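Local coordinates for TT1561 protein (PDB 1UF3) that is of unknown function but binds calcium and belongs to the calcineurin-like metallophosphoesterases, so it is probably a metal-dependent phosphoesterase, at residues A47-A53 against E79-E83; A67-P72 against F153-T157. One frame throughout, in Å; residues are numbered along the deposited sequence.

Contact 1 of 2, residues A47-A53 against E79-E83; sequences AKSRDYA and EYLRE. With CA (calcium ion), chain I.
A calcium site sits where the start of helix 49-59 meets helix 77-90; Ala47 binds its ion, while Glu79 reaches it through water. Ala47 O binds the calcium directly at 2.3 Å, alongside the carbonyl oxygens of Lys45 and Ala75. The extended side chain of Glu79 stretches across so that OE2 accepts hydrogen bonds from water 3, at 2.6 Å, and water 4, both ligands of the ion. The same oxygen lies close to Ser49 N and Lys48 CA. Another water, water 1, accepts from Ser49 N at 3.0 Å and gives a weak bond to Glu79 OE1. Lys48 is the N-cap, and its backbone N donates at 2.6 Å to OD2 of Asp51, three residues into the helix. Beyond this end the two helices pack with axes of 49-53 and 79-83 8.8 Å apart and a crossing angle of -43°, both belonging to the helical layer outside one sheet of the metallophosphoesterase sandwich. Tyr52 lies between them: Tyr80 CA stands over the Tyr52 ring centre at 4.2 Å, 7° off the normal, a CH-pi contact, while the Tyr52 OH is hydrogen-bonded to Asp74 and takes a hydrogen from calcium-bound water 2. One turn on, Glu83 bends at chi2 (-58°), laying CG 3.4 Å from Ser49 O and bringing OE2 within 3.3 Å of Ala53 CB. An alanine in place of Glu83 would keep CB against Tyr52 CB but would probably open a gap beside Ser49 O and the Ala53 methyl and leave Asn86 without its weak hydrogen bond to OE2.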
loop_
_atom_site.group_PDB
_atom_site.type_symbol
_atom_site.label_atom_id
_atom_site.label_comp_id
_atom_site.label_asym_id
_atom_site.label_seq_id
_atom_site.Cartn_x
_atom_site.Cartn_y
_atom_site.Cartn_z
ATOM N N ALA A 47 -13.189 -15.822 -36.243
ATOM C CA ALA A 47 -12.520 -14.586 -35.863
ATOM C C ALA A 47 -11.225 -14.329 -36.625
ATOM O O ALA A 47 -10.511 -15.273 -37.053
ATOM C CB ALA A 47 -12.258 -14.591 -34.366
ATOM N N LYS A 48 -10.944 -13.039 -36.801
ATOM C CA LYS A 48 -9.741 -12.557 -37.490
ATOM C C LYS A 48 -8.924 -11.629 -36.571
ATOM O O LYS A 48 -9.332 -11.321 -35.455
ATOM C CB LYS A 48 -10.123 -11.778 -38.759
ATOM C CG LYS A 48 -10.869 -12.591 -39.815
ATOM C CD LYS A 48 -11.000 -11.794 -41.130
ATOM C CE LYS A 48 -11.465 -12.671 -42.292
ATOM N NZ LYS A 48 -12.900 -13.073 -42.166
ATOM N N SER A 49 -7.785 -11.161 -37.066
ATOM C CA SER A 49 -6.912 -10.289 -36.284
ATOM C C SER A 49 -7.604 -9.237 -35.428
ATOM O O SER A 49 -7.402 -9.191 -34.209
ATOM C CB SER A 49 -5.905 -9.607 -37.204
ATOM O OG SER A 49 -5.064 -10.566 -37.815
ATOM N N ARG A 50 -8.424 -8.394 -36.048
ATOM C CA ARG A 50 -9.091 -7.333 -35.308
ATOM C C ARG A 50 -9.900 -7.802 -34.109
ATOM O O ARG A 50 -10.091 -7.044 -33.159
ATOM C CB ARG A 50 -9.983 -6.496 -36.232
ATOM C CG ARG A 50 -11.053 -7.281 -36.981
ATOM C CD ARG A 50 -11.940 -6.353 -37.837
ATOM N NE ARG A 50 -11.188 -5.218 -38.379
ATOM C CZ ARG A 50 -11.091 -4.031 -37.783
ATOM N NH1 ARG A 50 -11.706 -3.811 -36.626
ATOM N NH2 ARG A 50 -10.357 -3.065 -38.330
ATOM N N ASP A 51 -10.381 -9.042 -34.154
ATOM C CA ASP A 51 -11.169 -9.584 -33.050
ATOM C C ASP A 51 -10.244 -9.879 -31.860
ATOM O O ASP A 51 -10.574 -9.601 -30.710
ATOM C CB ASP A 51 -11.871 -10.878 -33.499
ATOM C CG ASP A 51 -12.756 -10.670 -34.726
ATOM O OD1 ASP A 51 -13.655 -9.824 -34.635
ATOM O OD2 ASP A 51 -12.552 -11.352 -35.757
ATOM N N TYR A 52 -9.087 -10.455 -32.148
ATOM C CA TYR A 52 -8.133 -10.766 -31.091
ATOM C C TYR A 52 -7.681 -9.458 -30.447
ATOM O O TYR A 52 -7.507 -9.376 -29.229
ATOM C CB TYR A 52 -6.948 -11.543 -31.671
ATOM C CG TYR A 52 -7.279 -13.005 -31.918
ATOM C CD1 TYR A 52 -7.598 -13.470 -33.193
ATOM C CD2 TYR A 52 -7.299 -13.921 -30.863
ATOM C CE1 TYR A 52 -7.922 -14.800 -33.412
ATOM C CE2 TYR A 52 -7.620 -15.259 -31.071
ATOM C CZ TYR A 52 -7.932 -15.695 -32.341
ATOM O OH TYR A 52 -8.266 -17.020 -32.546
ATOM N N ALA A 53 -7.539 -8.414 -31.259
ATOM C CA ALA A 53 -7.125 -7.130 -30.723
ATOM C C ALA A 53 -8.142 -6.598 -29.722
ATOM O O ALA A 53 -7.764 -6.064 -28.676
ATOM C CB ALA A 53 -6.905 -6.135 -31.853
ATOM N N GLU A 79 -2.344 -15.134 -36.428
ATOM C CA GLU A 79 -3.221 -14.014 -36.087
ATOM C C GLU A 79 -3.263 -13.848 -34.570
ATOM O O GLU A 79 -3.105 -12.731 -34.038
ATOM C CB GLU A 79 -4.643 -14.225 -36.630
ATOM C CG GLU A 79 -4.686 -14.318 -38.152
ATOM C CD GLU A 79 -6.062 -14.005 -38.756
ATOM O OE1 GLU A 79 -6.102 -13.827 -39.986
ATOM O OE2 GLU A 79 -7.084 -13.934 -38.028
ATOM N N TYR A 80 -3.506 -14.955 -33.875
ATOM C CA TYR A 80 -3.507 -14.951 -32.408
ATOM C C TYR A 80 -2.122 -14.429 -31.975
ATOM O O TYR A 80 -2.026 -13.498 -31.184
ATOM C CB TYR A 80 -3.710 -16.387 -31.871
ATOM C CG TYR A 80 -3.155 -16.676 -30.459
ATOM C CD1 TYR A 80 -3.882 -16.336 -29.315
ATOM C CD2 TYR A 80 -1.918 -17.302 -30.285
ATOM C CE1 TYR A 80 -3.396 -16.616 -28.027
ATOM C CE2 TYR A 80 -1.418 -17.592 -28.992
ATOM C CZ TYR A 80 -2.165 -17.249 -27.873
ATOM O OH TYR A 80 -1.718 -17.563 -26.593
ATOM N N LEU A 81 -1.066 -15.018 -32.531
ATOM C CA LEU A 81 0.303 -14.644 -32.168
ATOM C C LEU A 81 0.658 -13.162 -32.383
ATOM O O LEU A 81 1.310 -12.540 -31.530
ATOM C CB LEU A 81 1.314 -15.515 -32.917
ATOM C CG LEU A 81 2.717 -15.549 -32.276
ATOM C CD1 LEU A 81 2.622 -16.307 -30.931
ATOM C CD2 LEU A 81 3.735 -16.242 -33.180
ATOM N N ARG A 82 0.237 -12.584 -33.503
ATOM C CA ARG A 82 0.565 -11.188 -33.757
ATOM C C ARG A 82 -0.090 -10.228 -32.805
ATOM O O ARG A 82 0.540 -9.257 -32.349
ATOM C CB ARG A 82 0.202 -10.765 -35.176
ATOM C CG ARG A 82 0.764 -9.366 -35.504
ATOM C CD ARG A 82 1.115 -9.229 -36.973
ATOM N NE ARG A 82 1.965 -8.061 -37.200
ATOM C CZ ARG A 82 2.285 -7.583 -38.398
ATOM N NH1 ARG A 82 1.827 -8.165 -39.501
ATOM N NH2 ARG A 82 3.075 -6.526 -38.493
ATOM N N GLU A 83 -1.364 -10.480 -32.521
ATOM C CA GLU A 83 -2.116 -9.627 -31.631
ATOM C C GLU A 83 -1.658 -9.786 -30.178
ATOM O O GLU A 83 -1.783 -8.851 -29.384
ATOM C CB GLU A 83 -3.620 -9.907 -31.775
ATOM C CG GLU A 83 -4.163 -9.554 -33.168
ATOM C CD GLU A 83 -3.933 -8.087 -33.522
ATOM O OE1 GLU A 83 -3.765 -7.780 -34.722
ATOM O OE2 GLU A 83 -3.931 -7.236 -32.605
HETATM CA CA CA I . -9.435 -17.262 -37.286
HETATM O O HOH W 1 -7.033 -11.006 -39.921
HETATM O O HOH W 2 -9.910 -17.558 -34.866
HETATM O O HOH W 3 -7.464 -15.952 -36.364
HETATM O O HOH W 4 -8.722 -15.912 -39.233
HETATM O O HOH W 5 -10.139 -17.815 -39.942
#

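Contact 2 of 2, residues A67-P72 against F153-T157; sequences AYVPGP and FLFHT
Gly71 N donates a hydrogen bond to Asp74 OD2, which ties down the backbone just where it passes His156. Gly71 CA lies 3.9 Å from His156 CD2, and the next residue makes the closest contact: Pro72 CD sits over the middle of the imidazole, 3.3 Å from the centroid of the His156 ring and 5° off its normal, a tight CH-pi contact. Pro72 CG follows along the same face, 3.7 Å from His156 ND1. The two side chains cross at about a right angle, so the proline presents its CD corner rather than a flat side. With CG anti to the backbone N, the His156 chi1 of 177° sets the imidazole beneath this corner. These residues sit in the loops that follow strands 66-69 and 151-155, at the strand ends where calcineurin-like phosphoesterases gather their active-site residues. The strands themselves come from the two different sheets of the family's beta sandwich; the axes of 67-69 and 153-155 approach to 7.1 Å, at 34°, and no hydrogen bond passes between them. What joins them is apolar. Val69 CG1 presses on Leu154 CB at 3.6 Å, with Leu154 O only slightly farther. Leu154 in turn sends CD2 over the backbone of the facing strand, 3.7 Å from Ala67 O and 3.9 Å from Tyr68 CA. Ala67 adds its methyl to the same layer and also touches Val110 of the facing sheet. Tyr68 and Phe155 point the other way: the Tyr68 OH is hydrogen-bonded to Glu88 and its side chain packs on helix 77-90, whereas Phe155 packs against helix 170-179.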
loop_
_atom_site.group_PDB
_atom_site.type_symbol
_atom_site.label_atom_id
_atom_site.label_comp_id
_atom_site.label_asym_id
_atom_site.label_seq_id
_atom_site.Cartn_x
_atom_site.Cartn_y
_atom_site.Cartn_z
ATOM N N ALA A 67 -1.478 -15.108 -18.047
ATOM C CA ALA A 67 -0.923 -16.072 -18.975
ATOM C C ALA A 67 -2.054 -16.741 -19.713
ATOM O O ALA A 67 -3.120 -16.985 -19.152
ATOM C CB ALA A 67 -0.087 -17.132 -18.231
ATOM N N TYR A 68 -1.812 -17.071 -20.970
ATOM C CA TYR A 68 -2.841 -17.725 -21.753
ATOM C C TYR A 68 -2.252 -18.586 -22.851
ATOM O O TYR A 68 -1.070 -18.439 -23.213
ATOM C CB TYR A 68 -3.826 -16.674 -22.343
ATOM C CG TYR A 68 -3.190 -15.355 -22.777
ATOM C CD1 TYR A 68 -3.274 -14.210 -21.969
ATOM C CD2 TYR A 68 -2.457 -15.267 -23.963
ATOM C CE1 TYR A 68 -2.619 -12.991 -22.341
ATOM C CE2 TYR A 68 -1.801 -14.065 -24.340
ATOM C CZ TYR A 68 -1.883 -12.946 -23.521
ATOM O OH TYR A 68 -1.156 -11.820 -23.851
ATOM N N VAL A 69 -3.052 -19.544 -23.325
ATOM C CA VAL A 69 -2.653 -20.397 -24.436
ATOM C C VAL A 69 -3.881 -20.445 -25.362
ATOM O O VAL A 69 -5.026 -20.269 -24.924
ATOM C CB VAL A 69 -2.243 -21.823 -24.001
ATOM C CG1 VAL A 69 -1.082 -21.750 -23.023
ATOM C CG2 VAL A 69 -3.419 -22.556 -23.400
ATOM N N PRO A 70 -3.652 -20.652 -26.655
ATOM C CA PRO A 70 -4.769 -20.699 -27.601
ATOM C C PRO A 70 -5.453 -22.071 -27.617
ATOM O O PRO A 70 -4.905 -23.062 -27.105
ATOM C CB PRO A 70 -4.089 -20.371 -28.919
ATOM C CG PRO A 70 -2.768 -21.116 -28.777
ATOM C CD PRO A 70 -2.353 -20.851 -27.340
ATOM N N GLY A 71 -6.651 -22.118 -28.199
ATOM C CA GLY A 71 -7.382 -23.374 -28.301
ATOM C C GLY A 71 -7.317 -23.937 -29.712
ATOM O O GLY A 71 -6.681 -23.345 -30.595
ATOM N N PRO A 72 -7.964 -25.088 -29.966
ATOM C CA PRO A 72 -7.937 -25.683 -31.307
ATOM C C PRO A 72 -8.519 -24.778 -32.409
ATOM O O PRO A 72 -8.148 -24.897 -33.558
ATOM C CB PRO A 72 -8.741 -26.985 -31.132
ATOM C CG PRO A 72 -8.568 -27.292 -29.632
ATOM C CD PRO A 72 -8.702 -25.938 -29.015
ATOM N N PHE A 153 1.457 -25.296 -15.561
ATOM C CA PHE A 153 1.235 -25.610 -16.967
ATOM C C PHE A 153 -0.156 -25.212 -17.423
ATOM O O PHE A 153 -1.115 -25.333 -16.678
ATOM C CB PHE A 153 1.386 -27.125 -17.235
ATOM C CG PHE A 153 2.810 -27.642 -17.223
ATOM C CD1 PHE A 153 3.904 -26.789 -17.046
ATOM C CD2 PHE A 153 3.051 -28.986 -17.418
ATOM C CE1 PHE A 153 5.197 -27.280 -17.070
ATOM C CE2 PHE A 153 4.353 -29.490 -17.444
ATOM C CZ PHE A 153 5.423 -28.640 -17.270
ATOM N N LEU A 154 -0.255 -24.752 -18.664
ATOM C CA LEU A 154 -1.549 -24.388 -19.251
ATOM C C LEU A 154 -1.727 -25.227 -20.508
ATOM O O LEU A 154 -0.897 -25.200 -21.400
ATOM C CB LEU A 154 -1.607 -22.898 -19.621
ATOM C CG LEU A 154 -2.162 -21.963 -18.546
ATOM C CD1 LEU A 154 -1.133 -21.822 -17.420
ATOM C CD2 LEU A 154 -2.494 -20.601 -19.160
ATOM N N PHE A 155 -2.790 -26.011 -20.569
ATOM C CA PHE A 155 -3.042 -26.831 -21.759
ATOM C C PHE A 155 -4.509 -26.683 -22.113
ATOM O O PHE A 155 -5.353 -26.366 -21.260
ATOM C CB PHE A 155 -2.873 -28.336 -21.509
ATOM C CG PHE A 155 -1.511 -28.763 -21.120
ATOM C CD1 PHE A 155 -1.320 -29.450 -19.913
ATOM C CD2 PHE A 155 -0.448 -28.618 -21.996
ATOM C CE1 PHE A 155 -0.095 -29.991 -19.601
ATOM C CE2 PHE A 155 0.777 -29.148 -21.695
ATOM C CZ PHE A 155 0.960 -29.849 -20.486
ATOM N N HIS A 156 -4.824 -26.935 -23.371
ATOM C CA HIS A 156 -6.219 -26.899 -23.721
ATOM C C HIS A 156 -6.743 -28.332 -23.484
ATOM O O HIS A 156 -7.778 -28.534 -22.857
ATOM C CB HIS A 156 -6.425 -26.514 -25.169
ATOM C CG HIS A 156 -7.864 -26.548 -25.568
ATOM N ND1 HIS A 156 -8.486 -27.702 -25.997
ATOM C CD2 HIS A 156 -8.832 -25.607 -25.471
ATOM C CE1 HIS A 156 -9.780 -27.466 -26.146
ATOM N NE2 HIS A 156 -10.015 -26.203 -25.831
ATOM N N THR A 157 -5.979 -29.301 -23.969
ATOM C CA THR A 157 -6.277 -30.720 -23.900
ATOM C C THR A 157 -6.226 -31.311 -22.489
ATOM O O THR A 157 -5.225 -31.182 -21.790
ATOM C CB THR A 157 -5.295 -31.457 -24.812
ATOM O OG1 THR A 157 -5.483 -30.986 -26.151
ATOM C CG2 THR A 157 -5.497 -32.978 -24.759
#

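How the contacts relate
The centre of contact 2 is about 4 Å from that of the chain, and the contact is buried; the centre of contact 1 is about 17 Å out, and that contact is only partly so. Their chemistry follows: sheet against sheet in contact 2 is apolar packing and a proline on an imidazole, while helix against helix in contact 1 adds carboxylates, ordered waters and calcium to the packing of Tyr52. The 49-53, 67-72 and 79-83 segments follow one another along the chain as helix, strand, helix, and 153-157 joins from the other sheet. Tyr80 bridges the contacts, its OH 3.4 Å from Pro70 CD and hydrogen-bonded to Asn96. Asp74 serves both, one carboxylate oxygen for each.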